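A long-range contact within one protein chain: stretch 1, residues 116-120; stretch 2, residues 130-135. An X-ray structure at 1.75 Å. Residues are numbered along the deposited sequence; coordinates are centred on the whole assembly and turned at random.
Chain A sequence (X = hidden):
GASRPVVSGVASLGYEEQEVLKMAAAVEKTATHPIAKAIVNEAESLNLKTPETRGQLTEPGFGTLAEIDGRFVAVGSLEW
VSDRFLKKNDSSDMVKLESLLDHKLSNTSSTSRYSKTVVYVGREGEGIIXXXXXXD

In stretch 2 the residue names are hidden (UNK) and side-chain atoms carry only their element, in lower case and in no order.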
# COMPACT_ATOMS: atom_id res chain seq x y z
N LYS A 116 -5.51 -15.73 1.83
CA LYS A 116 -4.79 -14.58 2.35
C LYS A 116 -3.80 -13.94 1.35
O LYS A 116 -2.79 -14.53 1.03
CB LYS A 116 -4.04 -14.99 3.61
CG LYS A 116 -4.87 -15.83 4.55
CD LYS A 116 -4.12 -16.16 5.82
CE LYS A 116 -4.42 -17.59 6.27
NZ LYS A 116 -3.70 -17.96 7.54
N THR A 117 -4.11 -12.72 0.91
CA THR A 117 -3.30 -11.94 -0.03
C THR A 117 -2.58 -10.80 0.69
O THR A 117 -3.06 -10.31 1.72
CB THR A 117 -4.19 -11.34 -1.12
OG1 THR A 117 -5.11 -12.34 -1.58
CG2 THR A 117 -3.34 -10.78 -2.30
N VAL A 118 -1.45 -10.36 0.14
CA VAL A 118 -0.71 -9.21 0.67
C VAL A 118 -0.61 -8.18 -0.45
O VAL A 118 -0.17 -8.48 -1.58
CB VAL A 118 0.69 -9.58 1.19
CG1 VAL A 118 1.42 -8.31 1.72
CG2 VAL A 118 0.60 -10.64 2.30
N VAL A 119 -0.98 -6.95 -0.11
CA VAL A 119 -0.89 -5.81 -1.02
C VAL A 119 0.22 -4.89 -0.52
O VAL A 119 0.20 -4.50 0.67
CB VAL A 119 -2.23 -5.05 -1.03
CG1 VAL A 119 -2.16 -3.89 -1.96
CG2 VAL A 119 -3.35 -6.03 -1.37
N TYR A 120 1.25 -4.68 -1.33
CA TYR A 120 2.35 -3.85 -0.85
C TYR A 120 2.14 -2.38 -1.14
O TYR A 120 1.44 -2.00 -2.08
CB TYR A 120 3.67 -4.32 -1.46
CG TYR A 120 4.09 -5.68 -0.91
CD1 TYR A 120 3.52 -6.86 -1.38
CD2 TYR A 120 4.98 -5.77 0.15
CE1 TYR A 120 3.84 -8.08 -0.85
CE2 TYR A 120 5.32 -6.99 0.66
CZ TYR A 120 4.76 -8.13 0.16
OH TYR A 120 5.10 -9.36 0.69
N UNK A 130 5.39 -0.48 3.47
CA UNK A 130 4.47 -1.27 4.26
C UNK A 130 3.74 -2.25 3.38
O UNK A 130 4.01 -2.38 2.18
N UNK A 131 2.84 -2.98 4.01
CA UNK A 131 2.07 -3.99 3.34
C UNK A 131 0.75 -4.14 4.09
O UNK A 131 0.68 -3.93 5.31
c UNK A 131 2.82 -5.30 3.28
N UNK A 132 -0.28 -4.53 3.36
CA UNK A 132 -1.58 -4.80 3.93
C UNK A 132 -1.92 -6.26 3.68
O UNK A 132 -1.97 -6.72 2.54
c UNK A 132 -3.89 -4.12 4.02
c UNK A 132 -2.20 -2.42 3.57
c UNK A 132 -2.92 -1.44 2.74
c UNK A 132 -2.64 -3.87 3.33
N UNK A 133 -2.18 -6.99 4.77
CA UNK A 133 -2.63 -8.37 4.67
C UNK A 133 -4.15 -8.44 4.57
O UNK A 133 -4.86 -7.81 5.37
c UNK A 133 -2.17 -9.17 5.88
N UNK A 134 -4.63 -9.20 3.61
CA UNK A 134 -6.06 -9.42 3.40
C UNK A 134 -6.38 -10.88 3.66
O UNK A 134 -5.56 -11.77 3.38
c UNK A 134 -5.94 -7.62 1.63
c UNK A 134 -6.58 -6.53 2.44
c UNK A 134 -7.96 -9.15 1.75
c UNK A 134 -6.44 -9.03 1.96
N UNK A 135 -7.58 -11.13 4.17
CA UNK A 135 -8.07 -12.50 4.37
C UNK A 135 -9.36 -12.73 3.60
O UNK A 135 -10.30 -11.97 3.74
o UNK A 135 -7.04 -12.81 6.53
c UNK A 135 -8.29 -12.77 5.86

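Position 130 carries backbone atoms alone, with no carbon beyond CA, so it is Gly-130. Its extended backbone, with phi and psi of 174° and -178°, brings its O to 3.8 Å from CA of Tyr-120, beside the tyrosine ring.

Position 131 has a single side-chain carbon. This carbon, CB, lies 3.7 Å from CG1 of Val-118 and 3.8 Å from CD2 of Tyr-120, and it sits 4.3 Å from the centroid of the Tyr-120 ring, 29° off the ring normal, in an off-centre CH-pi contact. One carbon and nothing further identifies Ala-131. The small methyl packs against both the valine and the ring, where the paired backbones come as near as 4.2 Å between CA of Tyr-120 and CA of position 131.

At position 132 there are four side-chain carbons, forked at the first, with one arm two carbons long. Its backbone pairs with Val-119 through two nearly straight hydrogen bonds, N of 132 to O of Val-119 at 2.7 Å and N of Val-119 to O of 132 at 2.8 Å. A beta-branched, four-carbon side chain with unequal arms is isoleucine: Ile-132, with chi1 m and chi2 t, on the same face of the sheet as Val-119.

Position 133 again shows one carbon. It is directed to the face shared with Val-118, its partner in a non-hydrogen-bonded pair, with 4.5 Å between the CA atoms of the two residues. This is Ala-133, whose CA also makes a CA-H...O contact of 3.6 Å with O of Thr-117.

Position 134 repeats the four-carbon pattern, forked at the first carbon with one two-carbon arm, and is therefore Ile-134, here with both chi angles in m. Its CG1 comes within 4.3 Å of CG2 of Val-119. Its N donates a 2.7 Å hydrogen bond to O of Thr-117, whereas the return bond, from N of Thr-117 to O of Ile-134 at 3.0 Å, is bent and weak.

Position 135 bears one carbon followed by one oxygen, the hydroxymethyl of Ser-135. Its OG stands 4.2 Å from CG of Lys-116, an exposed and poorly ordered residue.

The contact is an antiparallel strand pairing. Hydrogen bonds are firmest between Val-119 and Ile-132, and CA-H...O contacts supplement them. Alternation along the strands places Val-119, Ile-132 and Ile-134 on one face, with Thr-117, and Val-118, Tyr-120 and the two alanines on the other. Apolar packing thus reinforces the backbone ladder on both faces, and 422 Å² is buried in total.

Stretch 2, residues 130-135: GAIAIS
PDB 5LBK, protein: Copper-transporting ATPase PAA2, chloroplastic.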